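Matching sites in enzyme subtilase SubTY from Bacillus sp. TY145 from Bacillus sp., a protein that probably hydrolyses peptide bonds in proteins, acting as a serine endopeptidase of the subtilisin-like (subtilase) family (PDB 5FFN (chain A, 1.80 Å), residues V33-V38 and T74-T79), and in its relative deseasin MCP-01 from Pseudoalteromonas sp. (PDB 3VV3 (chain B, 1.76 Å), residues V48-V53 and T107-T112). Both blocks share one frame: the second was fitted to the first on N, CA, C and O of the twelve residues, RMSD 0.32 Å. Numbering follows each deposited sequence.

Structure 1 (5FFN); sequences VLDTGV and THVAGT.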
loop_
_atom_site.group_PDB
_atom_site.type_symbol
_atom_site.label_atom_id
_atom_site.label_comp_id
_atom_site.label_asym_id
_atom_site.label_seq_id
_atom_site.Cartn_x
_atom_site.Cartn_y
_atom_site.Cartn_z
ATOM N N VAL A 33 -0.299 -10.385 1.725
ATOM C CA VAL A 33 -0.939 -9.328 0.937
ATOM C C VAL A 33 -2.433 -9.401 1.202
ATOM O O VAL A 33 -3.149 -10.326 0.706
ATOM C CB VAL A 33 -0.605 -9.431 -0.557
ATOM C CG1 VAL A 33 -1.396 -8.414 -1.363
ATOM C CG2 VAL A 33 0.891 -9.265 -0.770
ATOM N N LEU A 34 -2.903 -8.433 1.983
ATOM C CA LEU A 34 -4.313 -8.346 2.428
ATOM C C LEU A 34 -4.974 -7.350 1.478
ATOM O O LEU A 34 -4.785 -6.152 1.584
ATOM C CB LEU A 34 -4.418 -7.914 3.895
ATOM C CG LEU A 34 -4.376 -9.010 4.954
ATOM C CD1 LEU A 34 -3.079 -9.877 4.863
ATOM C CD2 LEU A 34 -4.580 -8.412 6.371
ATOM N N ASP A 35 -5.732 -7.870 0.526
ATOM C CA ASP A 35 -6.117 -7.078 -0.602
ATOM C C ASP A 35 -7.334 -7.663 -1.337
ATOM O O ASP A 35 -8.160 -8.364 -0.731
ATOM C CB ASP A 35 -4.899 -6.915 -1.546
ATOM C CG ASP A 35 -4.906 -5.599 -2.294
ATOM O OD1 ASP A 35 -5.813 -5.387 -3.123
ATOM O OD2 ASP A 35 -3.988 -4.780 -2.038
ATOM N N THR A 36 -7.457 -7.356 -2.629
ATOM C CA THR A 36 -8.601 -7.844 -3.438
ATOM C C THR A 36 -8.519 -9.338 -3.852
ATOM O O THR A 36 -9.352 -9.810 -4.626
ATOM C CB THR A 36 -8.792 -6.993 -4.698
ATOM O OG1 THR A 36 -7.645 -7.144 -5.561
ATOM C CG2 THR A 36 -9.024 -5.550 -4.351
ATOM N N GLY A 37 -7.509 -10.044 -3.338
ATOM C CA GLY A 37 -7.139 -11.400 -3.753
ATOM C C GLY A 37 -5.896 -11.296 -4.637
ATOM O O GLY A 37 -5.407 -10.189 -4.927
ATOM N N VAL A 38 -5.375 -12.457 -5.052
ATOM C CA VAL A 38 -4.217 -12.502 -5.952
ATOM C C VAL A 38 -4.405 -13.686 -6.931
ATOM O O VAL A 38 -4.823 -14.784 -6.526
ATOM C CB VAL A 38 -2.874 -12.677 -5.158
ATOM C CG1 VAL A 38 -1.675 -12.824 -6.089
ATOM C CG2 VAL A 38 -2.668 -11.549 -4.181
ATOM N N THR A 74 -3.368 -8.406 -7.214
ATOM C CA THR A 74 -2.348 -9.055 -8.072
ATOM C C THR A 74 -1.154 -8.151 -8.388
ATOM O O THR A 74 0.012 -8.608 -8.349
ATOM C CB THR A 74 -2.994 -9.596 -9.381
ATOM O OG1 THR A 74 -4.014 -10.516 -9.003
ATOM C CG2 THR A 74 -1.926 -10.327 -10.266
ATOM N N HIS A 75 -1.456 -6.884 -8.612
ATOM C CA HIS A 75 -0.522 -5.846 -8.941
ATOM C C HIS A 75 0.412 -5.616 -7.722
ATOM O O HIS A 75 1.635 -5.647 -7.834
ATOM C CB HIS A 75 -1.290 -4.604 -9.371
ATOM C CG HIS A 75 -0.453 -3.571 -10.027
ATOM N ND1 HIS A 75 0.339 -2.690 -9.320
ATOM C CD2 HIS A 75 -0.222 -3.320 -11.336
ATOM C CE1 HIS A 75 1.001 -1.926 -10.167
ATOM N NE2 HIS A 75 0.669 -2.280 -11.402
ATOM N N VAL A 76 -0.191 -5.469 -6.563
ATOM C CA VAL A 76 0.538 -5.273 -5.318
ATOM C C VAL A 76 1.486 -6.457 -5.032
ATOM O O VAL A 76 2.664 -6.281 -4.750
ATOM C CB VAL A 76 -0.486 -4.998 -4.157
ATOM C CG1 VAL A 76 0.170 -5.131 -2.831
ATOM C CG2 VAL A 76 -1.118 -3.633 -4.311
ATOM N N ALA A 77 0.980 -7.671 -5.177
ATOM C CA ALA A 77 1.742 -8.838 -4.898
ATOM C C ALA A 77 2.971 -8.904 -5.838
ATOM O O ALA A 77 4.070 -9.306 -5.400
ATOM C CB ALA A 77 0.871 -10.056 -5.025
ATOM N N GLY A 78 2.778 -8.535 -7.104
ATOM C CA GLY A 78 3.868 -8.584 -8.092
ATOM C C GLY A 78 5.015 -7.636 -7.726
ATOM O O GLY A 78 6.207 -7.959 -7.879
ATOM N N THR A 79 4.656 -6.489 -7.166
ATOM C CA THR A 79 5.680 -5.501 -6.781
ATOM C C THR A 79 6.480 -6.090 -5.645
ATOM O O THR A 79 7.713 -5.948 -5.606
ATOM C CB THR A 79 5.026 -4.123 -6.453
ATOM O OG1 THR A 79 4.430 -3.529 -7.635
ATOM C CG2 THR A 79 6.061 -3.148 -5.886
#

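Structure 2 (3VV3); sequences VIDTGV and THVSGT.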
loop_
_atom_site.group_PDB
_atom_site.type_symbol
_atom_site.label_atom_id
_atom_site.label_comp_id
_atom_site.label_asym_id
_atom_site.label_seq_id
_atom_site.Cartn_x
_atom_site.Cartn_y
_atom_site.Cartn_z
ATOM N N VAL B 48 -0.706 -10.785 1.673
ATOM C CA VAL B 48 -1.287 -9.629 0.986
ATOM C C VAL B 48 -2.780 -9.584 1.289
ATOM O O VAL B 48 -3.523 -10.493 0.918
ATOM C CB VAL B 48 -1.056 -9.689 -0.541
ATOM C CG1 VAL B 48 -1.811 -8.559 -1.250
ATOM C CG2 VAL B 48 0.432 -9.645 -0.854
ATOM N N ILE B 49 -3.197 -8.532 1.995
ATOM C CA ILE B 49 -4.594 -8.343 2.377
ATOM C C ILE B 49 -5.203 -7.292 1.449
ATOM O O ILE B 49 -4.862 -6.104 1.521
ATOM C CB ILE B 49 -4.690 -7.925 3.859
ATOM C CG1 ILE B 49 -4.065 -9.023 4.740
ATOM C CG2 ILE B 49 -6.153 -7.630 4.248
ATOM C CD1 ILE B 49 -3.998 -8.694 6.263
ATOM N N ASP B 50 -6.073 -7.732 0.546
ATOM C CA ASP B 50 -6.437 -6.891 -0.585
ATOM C C ASP B 50 -7.610 -7.514 -1.339
ATOM O O ASP B 50 -8.482 -8.146 -0.730
ATOM C CB ASP B 50 -5.203 -6.745 -1.484
ATOM C CG ASP B 50 -5.161 -5.423 -2.248
ATOM O OD1 ASP B 50 -6.056 -5.166 -3.078
ATOM O OD2 ASP B 50 -4.198 -4.655 -2.046
ATOM N N THR B 51 -7.636 -7.336 -2.658
ATOM C CA THR B 51 -8.693 -7.918 -3.482
ATOM C C THR B 51 -8.405 -9.369 -3.858
ATOM O O THR B 51 -9.157 -9.971 -4.631
ATOM C CB THR B 51 -8.883 -7.142 -4.806
ATOM O OG1 THR B 51 -7.695 -7.253 -5.595
ATOM C CG2 THR B 51 -9.177 -5.669 -4.544
ATOM N N GLY B 52 -7.307 -9.913 -3.339
ATOM C CA GLY B 52 -6.895 -11.269 -3.662
ATOM C C GLY B 52 -5.518 -11.321 -4.314
ATOM O O GLY B 52 -4.821 -10.310 -4.408
ATOM N N VAL B 53 -5.130 -12.512 -4.760
ATOM C CA VAL B 53 -3.879 -12.725 -5.482
ATOM C C VAL B 53 -4.168 -13.668 -6.637
ATOM O O VAL B 53 -4.719 -14.742 -6.428
ATOM C CB VAL B 53 -2.815 -13.390 -4.581
ATOM C CG1 VAL B 53 -1.528 -13.651 -5.367
ATOM C CG2 VAL B 53 -2.535 -12.518 -3.353
ATOM N N THR B 107 -3.260 -8.329 -7.129
ATOM C CA THR B 107 -2.270 -8.970 -7.989
ATOM C C THR B 107 -1.162 -7.989 -8.331
ATOM O O THR B 107 0.014 -8.358 -8.419
ATOM C CB THR B 107 -2.929 -9.499 -9.263
ATOM O OG1 THR B 107 -3.899 -10.486 -8.899
ATOM C CG2 THR B 107 -1.888 -10.126 -10.214
ATOM N N HIS B 108 -1.546 -6.730 -8.504
ATOM C CA HIS B 108 -0.581 -5.680 -8.800
ATOM C C HIS B 108 0.412 -5.514 -7.646
ATOM O O HIS B 108 1.633 -5.523 -7.859
ATOM C CB HIS B 108 -1.309 -4.364 -9.114
ATOM C CG HIS B 108 -0.448 -3.356 -9.810
ATOM N ND1 HIS B 108 0.411 -2.518 -9.133
ATOM C CD2 HIS B 108 -0.313 -3.059 -11.127
ATOM C CE1 HIS B 108 1.041 -1.743 -10.002
ATOM N NE2 HIS B 108 0.621 -2.052 -11.217
ATOM N N VAL B 109 -0.094 -5.380 -6.421
ATOM C CA VAL B 109 0.804 -5.226 -5.284
ATOM C C VAL B 109 1.641 -6.498 -5.093
ATOM O O VAL B 109 2.820 -6.421 -4.748
ATOM C CB VAL B 109 0.076 -4.806 -3.974
ATOM C CG1 VAL B 109 -0.740 -3.535 -4.203
ATOM C CG2 VAL B 109 -0.817 -5.905 -3.460
ATOM N N SER B 110 1.038 -7.661 -5.336
ATOM C CA SER B 110 1.784 -8.916 -5.235
ATOM C C SER B 110 2.993 -8.968 -6.176
ATOM O O SER B 110 4.082 -9.405 -5.785
ATOM C CB SER B 110 0.863 -10.121 -5.466
ATOM O OG SER B 110 -0.137 -10.190 -4.459
ATOM N N GLY B 111 2.806 -8.519 -7.414
ATOM C CA GLY B 111 3.890 -8.496 -8.392
ATOM C C GLY B 111 5.037 -7.579 -7.994
ATOM O O GLY B 111 6.198 -7.843 -8.297
ATOM N N THR B 112 4.721 -6.496 -7.299
ATOM C CA THR B 112 5.765 -5.594 -6.819
ATOM C C THR B 112 6.582 -6.245 -5.699
ATOM O O THR B 112 7.803 -6.116 -5.639
ATOM C CB THR B 112 5.151 -4.255 -6.371
ATOM O OG1 THR B 112 4.577 -3.609 -7.515
ATOM C CG2 THR B 112 6.204 -3.331 -5.724
#

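Structure 1 (5FFN)
Asp35 OD1 is gripped twice, by His72 ND1 and, at 2.6 Å, by Thr36 N, while Asp35 OD2 lies 3.8 Å from Val76 CG2. The arrangement is consistent with a subtilisin Ser-His-Asp triad: Asp35 ends strand 29-35 of the central sheet, and His72 begins helix 72-81, which packs antiparallel on it. Val33, Val38 and Val76, with the small Ala77, form the apolar part of this buried seam. Val33 CG1 meets Val76 CG1 at 3.9 Å, and Val33 CG2 approaches Ala77 CB. With CG1 anti to its backbone N (chi1 176°), Val38 sets both methyls against Ala77 CB, CG1 at 3.9 Å. Thr74 OG1, beside the Val38 backbone, hydrogen-bonds Asp68 and Tyr39 N. Gly37 suits the turn because its positive phi (103°) would jam a CB against the preceding carbonyl. Leu34, bulky and apolar, suits a buried strand position, packing on Met139 and Tyr103.

Structure 2 (3VV3)
Two groups grip Asp50 OD1, His105 ND1 and, at 2.7 Å, Thr51 N, whereas Asp50 OD2 sits 3.9 Å from Val109 CG2. The arrangement is consistent with the Asp-His pair of a subtilisin Ser-His-Asp triad. Val48 CG1 meets Val109 CG2 at 3.6 Å, and Val48 CG2 approaches Ser110 OG at 3.7 Å. Val53, whose CG1 is anti to its backbone N (chi1 178°), sets both methyls against Ser110, CG2 lying 3.5 Å from OG. Ser110 tolerates this apolar setting because OG, turned beside its own backbone N (chi1 -63°), hydrogen-bonds Gly106 O one helical turn back. Thr107 OG1, beside the Val53 backbone, hydrogen-bonds Asp101 and Asp54 N. Gly52 suits the turn, since its positive phi (120°) would jam a CB against the preceding carbonyl. Ile49, bulky and apolar, suits a buried strand position, packing on Phe137 and Asn171.

Structure 1 against structure 2
The sharpest difference is a hydroxyl on the helix: Ala77(A) is matched by Ser110(B). The CB atoms coincide within the error, and OG of Ser110(B) has no counterpart in the side chain of Ala77(A). The serine therefore brings a polar atom into a buried, largely apolar seam, where its hydrogen bond to Gly106(B) O satisfies it; the methyl of Ala77(A) can make no such bond and needs none. Both side chains still touch the strand valine, Val33(A) or Val48(B), which keeps its place. The valine beyond the turn does move: CB atoms of Val38(A) and Val53(B) lie 0.9 Å apart after superposition, in the same rotamer. Its touch on the helix is kept, with Val38(A) CG1 meeting Ala77(A) CB and Val53(B) CG1 meeting Ser110(B) CB. The shift may be connected with the added hydroxyl, though the two proteins differ in other ways too. Asp35(A) and Thr74(A) keep their place within the error in Asp50(B) and Thr107(B), and the bond from Thr36(A) N or Thr51(B) N to the aspartate is kept. Away from the helix, Leu34(A) is exchanged for Ile49(B): CG of Leu34(A) and CG1 of Ile49(B) lie 0.4 Å apart, while CG2 of Ile49(B), a branch at CB, has no counterpart in Leu34(A).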